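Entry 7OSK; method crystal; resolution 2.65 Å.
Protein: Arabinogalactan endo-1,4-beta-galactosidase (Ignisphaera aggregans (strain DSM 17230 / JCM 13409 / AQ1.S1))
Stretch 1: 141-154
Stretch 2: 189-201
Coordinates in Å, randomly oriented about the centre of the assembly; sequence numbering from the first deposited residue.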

# COMPACT_ATOMS: atom_id res chain seq x y z
N TRP A 141 -5.71 3.53 -11.25
CA TRP A 141 -4.56 4.05 -10.50
C TRP A 141 -4.75 5.49 -10.04
O TRP A 141 -5.20 6.34 -10.81
CB TRP A 141 -3.29 3.96 -11.33
CG TRP A 141 -2.92 2.58 -11.77
CD1 TRP A 141 -3.12 2.03 -13.00
CD2 TRP A 141 -2.30 1.56 -10.97
NE1 TRP A 141 -2.66 0.74 -13.03
CE2 TRP A 141 -2.15 0.43 -11.79
CE3 TRP A 141 -1.85 1.50 -9.65
CZ2 TRP A 141 -1.57 -0.75 -11.34
CZ3 TRP A 141 -1.27 0.33 -9.20
CH2 TRP A 141 -1.14 -0.78 -10.04
N ALA A 142 -4.39 5.75 -8.79
CA ALA A 142 -4.42 7.10 -8.24
C ALA A 142 -3.15 7.39 -7.46
O ALA A 142 -2.68 6.58 -6.66
CB ALA A 142 -5.64 7.28 -7.35
N ASP A 143 -2.58 8.56 -7.71
CA ASP A 143 -1.39 9.04 -7.01
C ASP A 143 -1.37 10.56 -7.15
O ASP A 143 -2.30 11.13 -7.72
CB ASP A 143 -0.13 8.37 -7.58
CG ASP A 143 0.04 8.62 -9.05
OD1 ASP A 143 0.38 9.77 -9.43
OD2 ASP A 143 -0.14 7.67 -9.84
N PRO A 144 -0.33 11.24 -6.64
CA PRO A 144 -0.37 12.71 -6.70
C PRO A 144 -0.30 13.31 -8.10
O PRO A 144 -0.29 14.53 -8.20
CB PRO A 144 0.86 13.12 -5.89
CG PRO A 144 1.09 11.99 -4.96
CD PRO A 144 0.75 10.77 -5.75
N SER A 145 -0.26 12.49 -9.15
CA SER A 145 -0.23 12.99 -10.52
C SER A 145 -1.54 12.71 -11.25
O SER A 145 -1.84 13.31 -12.28
CB SER A 145 0.94 12.38 -11.29
OG SER A 145 0.74 11.00 -11.53
N LYS A 146 -2.33 11.78 -10.71
CA LYS A 146 -3.64 11.45 -11.28
C LYS A 146 -4.60 11.03 -10.17
O LYS A 146 -4.31 10.11 -9.41
CB LYS A 146 -3.51 10.35 -12.34
CG LYS A 146 -2.84 9.07 -11.85
CD LYS A 146 -2.25 8.28 -13.01
CE LYS A 146 -1.66 6.95 -12.56
NZ LYS A 146 -1.35 6.04 -13.69
N GLN A 147 -5.73 11.72 -10.09
CA GLN A 147 -6.77 11.40 -9.11
C GLN A 147 -8.14 11.46 -9.79
O GLN A 147 -8.98 12.29 -9.44
CB GLN A 147 -6.73 12.37 -7.93
CG GLN A 147 -5.48 12.25 -7.06
CD GLN A 147 -5.55 11.10 -6.06
OE1 GLN A 147 -6.62 10.54 -5.81
NE2 GLN A 147 -4.40 10.74 -5.49
N SER A 148 -8.35 10.58 -10.76
CA SER A 148 -9.57 10.60 -11.56
C SER A 148 -10.79 10.23 -10.73
O SER A 148 -10.81 9.20 -10.05
CB SER A 148 -9.45 9.64 -12.74
OG SER A 148 -8.43 10.05 -13.63
N LYS A 149 -11.81 11.08 -10.77
CA LYS A 149 -13.10 10.73 -10.19
C LYS A 149 -13.65 9.54 -10.96
O LYS A 149 -13.52 9.49 -12.18
CB LYS A 149 -14.09 11.91 -10.26
CG LYS A 149 -13.66 13.12 -9.46
CD LYS A 149 -14.75 14.19 -9.40
CE LYS A 149 -15.00 14.83 -10.75
NZ LYS A 149 -16.00 15.93 -10.66
N PRO A 150 -14.24 8.56 -10.25
CA PRO A 150 -14.83 7.41 -10.95
C PRO A 150 -15.80 7.85 -12.05
O PRO A 150 -16.35 8.95 -11.98
CB PRO A 150 -15.55 6.65 -9.83
CG PRO A 150 -14.78 7.00 -8.60
CD PRO A 150 -14.32 8.41 -8.79
N LYS A 151 -15.99 7.00 -13.06
CA LYS A 151 -16.79 7.34 -14.23
C LYS A 151 -18.18 7.85 -13.88
O LYS A 151 -18.71 8.74 -14.55
CB LYS A 151 -16.91 6.13 -15.16
CG LYS A 151 -15.62 5.77 -15.88
CD LYS A 151 -15.78 4.50 -16.70
CE LYS A 151 -15.46 3.25 -15.90
NZ LYS A 151 -16.42 2.95 -14.81
N ALA A 152 -18.78 7.29 -12.83
CA ALA A 152 -20.14 7.63 -12.45
C ALA A 152 -20.19 8.86 -11.55
O ALA A 152 -21.27 9.40 -11.29
CB ALA A 152 -20.80 6.45 -11.77
N TRP A 153 -19.03 9.28 -11.06
CA TRP A 153 -18.93 10.45 -10.18
C TRP A 153 -18.46 11.69 -10.94
O TRP A 153 -18.43 12.79 -10.40
CB TRP A 153 -17.97 10.17 -9.02
CG TRP A 153 -18.40 9.05 -8.11
CD1 TRP A 153 -19.46 8.21 -8.28
CD2 TRP A 153 -17.77 8.65 -6.89
NE1 TRP A 153 -19.52 7.31 -7.25
CE2 TRP A 153 -18.50 7.56 -6.37
CE3 TRP A 153 -16.65 9.11 -6.17
CZ2 TRP A 153 -18.16 6.93 -5.18
CZ3 TRP A 153 -16.31 8.48 -4.99
CH2 TRP A 153 -17.06 7.40 -4.51
N ALA A 154 -18.10 11.49 -12.21
CA ALA A 154 -17.43 12.52 -13.01
C ALA A 154 -18.21 13.83 -13.11
O ALA A 154 -17.63 14.91 -13.01
CB ALA A 154 -17.16 11.98 -14.41
N GLY A 189 -8.18 7.46 0.42
CA GLY A 189 -7.46 7.91 -0.76
C GLY A 189 -6.05 7.37 -0.77
O GLY A 189 -5.54 6.95 0.26
N ASN A 190 -5.41 7.38 -1.95
CA ASN A 190 -4.03 6.91 -2.07
C ASN A 190 -3.09 8.03 -2.45
O ASN A 190 -3.20 8.61 -3.53
CB ASN A 190 -3.92 5.78 -3.10
CG ASN A 190 -2.59 5.06 -3.02
OD1 ASN A 190 -2.32 4.34 -2.06
ND2 ASN A 190 -1.75 5.25 -4.04
N GLU A 191 -2.14 8.32 -1.56
CA GLU A 191 -1.18 9.39 -1.76
C GLU A 191 -1.89 10.69 -2.14
O GLU A 191 -1.75 11.20 -3.26
CB GLU A 191 -0.15 9.00 -2.82
CG GLU A 191 0.67 7.77 -2.44
CD GLU A 191 1.69 7.39 -3.49
OE1 GLU A 191 1.83 8.12 -4.49
OE2 GLU A 191 2.35 6.34 -3.32
N ILE A 192 -2.67 11.21 -1.20
CA ILE A 192 -3.54 12.35 -1.44
C ILE A 192 -2.81 13.68 -1.19
O ILE A 192 -3.39 14.62 -0.66
CB ILE A 192 -4.80 12.27 -0.55
CG1 ILE A 192 -4.42 12.01 0.91
CG2 ILE A 192 -5.71 11.16 -1.04
CD1 ILE A 192 -5.40 12.57 1.91
N ASN A 193 -1.54 13.74 -1.58
CA ASN A 193 -0.74 14.95 -1.43
C ASN A 193 -1.43 16.16 -2.07
O ASN A 193 -1.62 17.19 -1.42
CB ASN A 193 0.64 14.76 -2.06
CG ASN A 193 1.42 13.62 -1.43
OD1 ASN A 193 0.86 12.57 -1.12
ND2 ASN A 193 2.72 13.82 -1.24
N ASN A 194 -1.79 16.02 -3.34
CA ASN A 194 -2.46 17.08 -4.08
C ASN A 194 -3.97 16.88 -4.04
O ASN A 194 -4.70 17.33 -4.93
CB ASN A 194 -1.96 17.10 -5.52
CG ASN A 194 -0.47 17.32 -5.60
OD1 ASN A 194 0.11 18.04 -4.79
ND2 ASN A 194 0.17 16.70 -6.59
N GLY A 195 -4.44 16.20 -2.99
CA GLY A 195 -5.85 15.91 -2.84
C GLY A 195 -6.26 14.69 -3.65
O GLY A 195 -5.41 13.96 -4.17
N PHE A 196 -7.56 14.48 -3.74
CA PHE A 196 -8.13 13.37 -4.51
C PHE A 196 -9.44 13.83 -5.15
O PHE A 196 -9.95 14.89 -4.81
CB PHE A 196 -8.37 12.12 -3.64
CG PHE A 196 -9.46 12.26 -2.59
CD1 PHE A 196 -9.71 13.47 -1.96
CD2 PHE A 196 -10.24 11.16 -2.24
CE1 PHE A 196 -10.72 13.58 -1.00
CE2 PHE A 196 -11.24 11.27 -1.28
CZ PHE A 196 -11.48 12.48 -0.67
N LEU A 197 -9.96 13.02 -6.06
CA LEU A 197 -11.21 13.34 -6.75
C LEU A 197 -11.14 14.69 -7.45
O LEU A 197 -11.94 15.59 -7.18
CB LEU A 197 -12.38 13.32 -5.76
CG LEU A 197 -12.76 11.95 -5.18
CD1 LEU A 197 -13.74 12.12 -4.04
CD2 LEU A 197 -13.34 11.07 -6.27
N TRP A 198 -10.17 14.84 -8.35
CA TRP A 198 -9.95 16.11 -9.04
C TRP A 198 -11.11 16.47 -9.97
O TRP A 198 -11.74 15.59 -10.55
CB TRP A 198 -8.65 16.07 -9.84
CG TRP A 198 -7.42 15.99 -8.99
CD1 TRP A 198 -7.33 16.23 -7.65
CD2 TRP A 198 -6.11 15.63 -9.42
NE1 TRP A 198 -6.04 16.05 -7.22
CE2 TRP A 198 -5.27 15.68 -8.29
CE3 TRP A 198 -5.56 15.27 -10.66
CZ2 TRP A 198 -3.91 15.38 -8.36
CZ3 TRP A 198 -4.21 14.98 -10.72
CH2 TRP A 198 -3.40 15.04 -9.58
N PRO A 199 -11.38 17.78 -10.14
CA PRO A 199 -10.73 18.91 -9.47
C PRO A 199 -11.40 19.30 -8.15
O PRO A 199 -10.86 20.12 -7.41
CB PRO A 199 -10.87 20.04 -10.49
CG PRO A 199 -12.15 19.74 -11.18
CD PRO A 199 -12.31 18.24 -11.19
N ASP A 200 -12.55 18.70 -7.85
CA ASP A 200 -13.37 19.11 -6.70
C ASP A 200 -12.67 18.98 -5.35
O ASP A 200 -12.97 19.72 -4.41
CB ASP A 200 -14.67 18.29 -6.67
CG ASP A 200 -15.63 18.69 -7.78
OD1 ASP A 200 -15.17 18.83 -8.94
OD2 ASP A 200 -16.83 18.86 -7.49
N GLY A 201 -11.74 18.03 -5.25
CA GLY A 201 -10.96 17.84 -4.04
C GLY A 201 -9.47 17.97 -4.33
O GLY A 201 -8.66 17.18 -3.84
O HOH W 1 -7.00 8.31 -4.04
O HOH W 2 -9.17 10.12 -6.42
O HOH W 3 -2.89 13.47 -4.49
O HOH W 4 -11.48 12.96 -12.81

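Neither stretch forms regular helix or strand; the two loops run side by side, their CA atoms approaching to 5.3 Å at Asp 143 and Glu 191, 5.2 Å at Gln 147 and Phe 196, and 4.7 Å at Lys 149 and Leu 197. Together they bury 765 Å², with Gln 147, Pro 144 and Trp 198 covered most.

Gln 147 points its CA-to-CB bond toward the second stretch and bonds with both backbone and side chain. Its carbonyl O accepts from Trp 198 N (3.0 Å, N-H...O angle 159°). The carboxamide divides by chemistry: NE2 donates to Asn 190 O (3.1 Å, 149°), whereas OE1 accepts from water 1 and lies 2.7 Å from water 2. Water 1 lies 2.9 Å from Gln 147 OE1 and accepts from Asn 190 N at 2.8 Å; water 2 accepts from Leu 197 N at 3.0 Å. Peptide groups of the second stretch are thereby satisfied around a single buried amide.

The Trp 198 indole covers the aliphatic base of the same side chain. Gln 147 CB stands 3.6 Å from the centroid of its five-membered ring and 8° off the normal, a CH-pi contact over the face. The ring edge meets the type I turn from Asp 143 to Lys 146, with Trp 198 CZ3 3.3 Å from Ser 145 O. Trp 198 NE1 donates to Asn 194 O (2.9 Å), tying the indole to its own stretch.

Pro 144, within that turn, offers its carbonyl O to Asn 194 ND2 (2.7 Å, 144°), while its CD packs 3.1 Å from Glu 191 OE1. Nearby, Asn 190 ND2 donates to Ala 142 O (3.1 Å, 164°).

Farther along, Lys 149 NZ forms a salt bridge with Asp 200 OD1, its hydrogen bond weak at 3.5 Å. Leu 197 CD2 makes apolar contacts, each 3.8 Å, with Pro 150 CD and Trp 153 CE3.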